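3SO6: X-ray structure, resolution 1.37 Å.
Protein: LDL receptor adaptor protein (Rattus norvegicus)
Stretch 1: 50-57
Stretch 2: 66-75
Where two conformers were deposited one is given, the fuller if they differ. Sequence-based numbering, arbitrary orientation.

Stretch 1, residues 50-57: VSPRGIIL
Stretch 2, residues 66-75: IENVSIYRIS

Strands 54-57 and 66-70 run antiparallel, at 178°, with axes 4.7 Å apart at closest approach. Ile55 pairs with Val69 and Leu57 with Glu67 as hydrogen-bonded pairs. Gly54 with Ser70 and Ile56 with Asn68 are the non-hydrogen-bonded pairs.

Backbone hydrogen bonds carry the register. Ile55 N donates to Val69 O (3.0 Å), and Val69 N returns to Ile55 O (2.8 Å). Leu57 N donates to Glu67 O (2.9 Å). Leu57 O accepts from both Glu67 N (3.2 Å) and Ile66 N (2.8 Å); Ile66 has phi/psi -91/-54. At the other end, Ile71 N, opening a 3-10 segment, donates to Arg53 O (2.9 Å).

A type I turn spans Ser51 to Gly54. Ser51 OG, at chi1 p, accepts from Arg53 N (3.1 Å). Gly54 has phi/psi 136/-159, where a CB would clash with Val69 O. Its CA instead makes a CA-H...O contact with Val69 O at 3.2 Å.

Apolar contacts add to the pairing. Ile55 and Ile74, both m,t, meet CD1 to CD1 at 3.8 Å. Leu57 CB lies 4.1 Å from Ile66 CB; both side chains are m,t.

On the second stretch, Arg73 NH2 forms a salt bridge with Glu67 OE2 (2.7 Å). One water accepts from Arg53 NE and Asn68 ND2, each 3.2 Å from its oxygen, bridging the stretches.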

# COMPACT_ATOMS: atom_id res chain seq x y z
N VAL A 50 -9.12 3.24 -0.72
CA VAL A 50 -8.77 1.98 -1.45
C VAL A 50 -9.98 1.60 -2.33
O VAL A 50 -11.09 1.52 -1.78
CB VAL A 50 -8.50 0.86 -0.40
CG1 VAL A 50 -8.22 -0.43 -1.11
CG2 VAL A 50 -7.37 1.28 0.54
N SER A 51 -9.74 1.38 -3.61
CA SER A 51 -10.86 0.84 -4.46
C SER A 51 -10.20 0.04 -5.54
O SER A 51 -8.96 -0.05 -5.60
CB SER A 51 -11.60 2.03 -5.07
OG SER A 51 -10.82 2.63 -6.09
N PRO A 52 -10.99 -0.58 -6.43
CA PRO A 52 -10.35 -1.38 -7.51
C PRO A 52 -9.51 -0.49 -8.44
O PRO A 52 -8.72 -1.04 -9.20
CB PRO A 52 -11.57 -2.05 -8.22
CG PRO A 52 -12.65 -2.02 -7.15
CD PRO A 52 -12.47 -0.78 -6.35
N ARG A 53 -9.68 0.83 -8.41
CA ARG A 53 -8.86 1.76 -9.19
C ARG A 53 -7.42 1.88 -8.69
O ARG A 53 -6.50 2.22 -9.44
CB ARG A 53 -9.54 3.15 -9.21
CG ARG A 53 -10.95 3.14 -9.83
CD ARG A 53 -11.42 4.51 -10.31
NE ARG A 53 -10.56 5.17 -11.31
CZ ARG A 53 -10.78 5.17 -12.63
NH1 ARG A 53 -11.78 4.48 -13.18
NH2 ARG A 53 -9.99 5.86 -13.43
N GLY A 54 -7.23 1.59 -7.42
CA GLY A 54 -5.94 1.83 -6.76
C GLY A 54 -6.07 2.45 -5.39
O GLY A 54 -7.09 2.30 -4.74
N ILE A 55 -4.99 3.07 -4.93
CA ILE A 55 -5.00 3.68 -3.61
C ILE A 55 -4.72 5.18 -3.78
O ILE A 55 -3.73 5.55 -4.42
CB ILE A 55 -3.89 3.11 -2.69
CG1 ILE A 55 -4.14 1.63 -2.44
CG2 ILE A 55 -3.91 3.86 -1.37
CD1 ILE A 55 -2.99 0.91 -1.71
N ILE A 56 -5.65 5.98 -3.27
CA ILE A 56 -5.48 7.45 -3.29
C ILE A 56 -4.93 7.84 -1.91
O ILE A 56 -5.56 7.56 -0.89
CB ILE A 56 -6.75 8.25 -3.57
CG1 ILE A 56 -7.38 7.74 -4.86
CG2 ILE A 56 -6.42 9.67 -3.83
CD1 ILE A 56 -8.67 8.35 -5.17
N LEU A 57 -3.75 8.46 -1.92
CA LEU A 57 -3.14 8.96 -0.69
C LEU A 57 -3.31 10.47 -0.66
O LEU A 57 -2.90 11.17 -1.59
CB LEU A 57 -1.66 8.69 -0.65
CG LEU A 57 -1.24 7.26 -0.77
CD1 LEU A 57 0.33 7.34 -0.76
CD2 LEU A 57 -1.82 6.40 0.36
N ILE A 66 -1.46 13.45 -2.37
CA ILE A 66 -0.07 13.03 -2.38
C ILE A 66 0.23 12.22 -3.63
O ILE A 66 1.18 12.55 -4.38
CB ILE A 66 0.33 12.28 -1.03
CG1 ILE A 66 0.03 13.20 0.16
CG2 ILE A 66 1.79 11.71 -1.04
CD1 ILE A 66 0.01 12.39 1.50
N GLU A 67 -0.57 11.16 -3.84
CA GLU A 67 -0.36 10.35 -5.00
C GLU A 67 -1.58 9.50 -5.23
O GLU A 67 -2.15 9.00 -4.29
CB GLU A 67 0.85 9.40 -4.77
CG GLU A 67 1.28 8.78 -6.06
CD GLU A 67 2.46 7.82 -5.99
OE1 GLU A 67 3.01 7.55 -4.89
OE2 GLU A 67 2.81 7.29 -7.07
N ASN A 68 -2.02 9.42 -6.47
CA ASN A 68 -3.00 8.37 -6.85
C ASN A 68 -2.21 7.20 -7.42
O ASN A 68 -1.54 7.32 -8.49
CB ASN A 68 -4.00 8.96 -7.93
CG ASN A 68 -5.09 7.98 -8.30
OD1 ASN A 68 -5.12 6.81 -7.86
ND2 ASN A 68 -6.04 8.46 -8.98
N VAL A 69 -2.22 6.07 -6.71
CA VAL A 69 -1.43 4.92 -7.08
C VAL A 69 -2.31 3.96 -7.88
O VAL A 69 -3.16 3.25 -7.28
CB VAL A 69 -0.86 4.22 -5.83
CG1 VAL A 69 0.13 3.15 -6.25
CG2 VAL A 69 -0.14 5.28 -4.92
N SER A 70 -2.07 3.86 -9.19
CA SER A 70 -2.88 2.97 -10.04
C SER A 70 -2.78 1.55 -9.50
O SER A 70 -1.67 1.05 -9.21
CB SER A 70 -2.33 3.00 -11.46
OG SER A 70 -2.95 2.01 -12.23
N ILE A 71 -3.90 0.83 -9.54
CA ILE A 71 -3.90 -0.60 -9.13
C ILE A 71 -2.86 -1.40 -9.93
O ILE A 71 -2.30 -2.33 -9.37
CB ILE A 71 -5.37 -1.20 -9.29
CG1 ILE A 71 -5.56 -2.41 -8.41
CG2 ILE A 71 -5.75 -1.38 -10.81
CD1 ILE A 71 -5.71 -2.15 -6.97
N TYR A 72 -2.60 -1.04 -11.20
CA TYR A 72 -1.68 -1.84 -12.01
C TYR A 72 -0.23 -1.72 -11.59
O TYR A 72 0.60 -2.53 -11.95
CB TYR A 72 -1.78 -1.43 -13.45
CG TYR A 72 -3.15 -1.59 -14.04
CD1 TYR A 72 -3.75 -2.86 -14.15
CD2 TYR A 72 -3.82 -0.46 -14.52
CE1 TYR A 72 -5.01 -2.95 -14.73
CE2 TYR A 72 -5.10 -0.56 -15.07
CZ TYR A 72 -5.69 -1.83 -15.17
OH TYR A 72 -6.96 -2.00 -15.77
N ARG A 73 0.08 -0.69 -10.81
CA ARG A 73 1.42 -0.49 -10.29
C ARG A 73 1.71 -1.25 -9.00
O ARG A 73 2.89 -1.30 -8.59
CB ARG A 73 1.62 1.00 -10.01
CG ARG A 73 1.68 1.87 -11.27
CD ARG A 73 1.66 3.39 -10.91
NE ARG A 73 2.69 3.72 -9.93
CZ ARG A 73 2.66 4.75 -9.08
NH1 ARG A 73 1.67 5.63 -9.08
NH2 ARG A 73 3.62 4.91 -8.14
N ILE A 74 0.67 -1.69 -8.25
CA ILE A 74 0.85 -2.19 -6.88
C ILE A 74 1.05 -3.69 -7.04
O ILE A 74 0.21 -4.36 -7.68
CB ILE A 74 -0.38 -1.88 -6.01
CG1 ILE A 74 -0.66 -0.37 -5.93
CG2 ILE A 74 -0.20 -2.56 -4.67
CD1 ILE A 74 -2.02 -0.04 -5.27
N SER A 75 2.17 -4.21 -6.53
CA SER A 75 2.44 -5.64 -6.67
C SER A 75 2.03 -6.44 -5.51
O SER A 75 1.76 -7.64 -5.66
CB SER A 75 3.93 -5.86 -6.93
OG SER A 75 4.67 -5.14 -5.98
O HOH W 1 -8.70 6.71 -9.26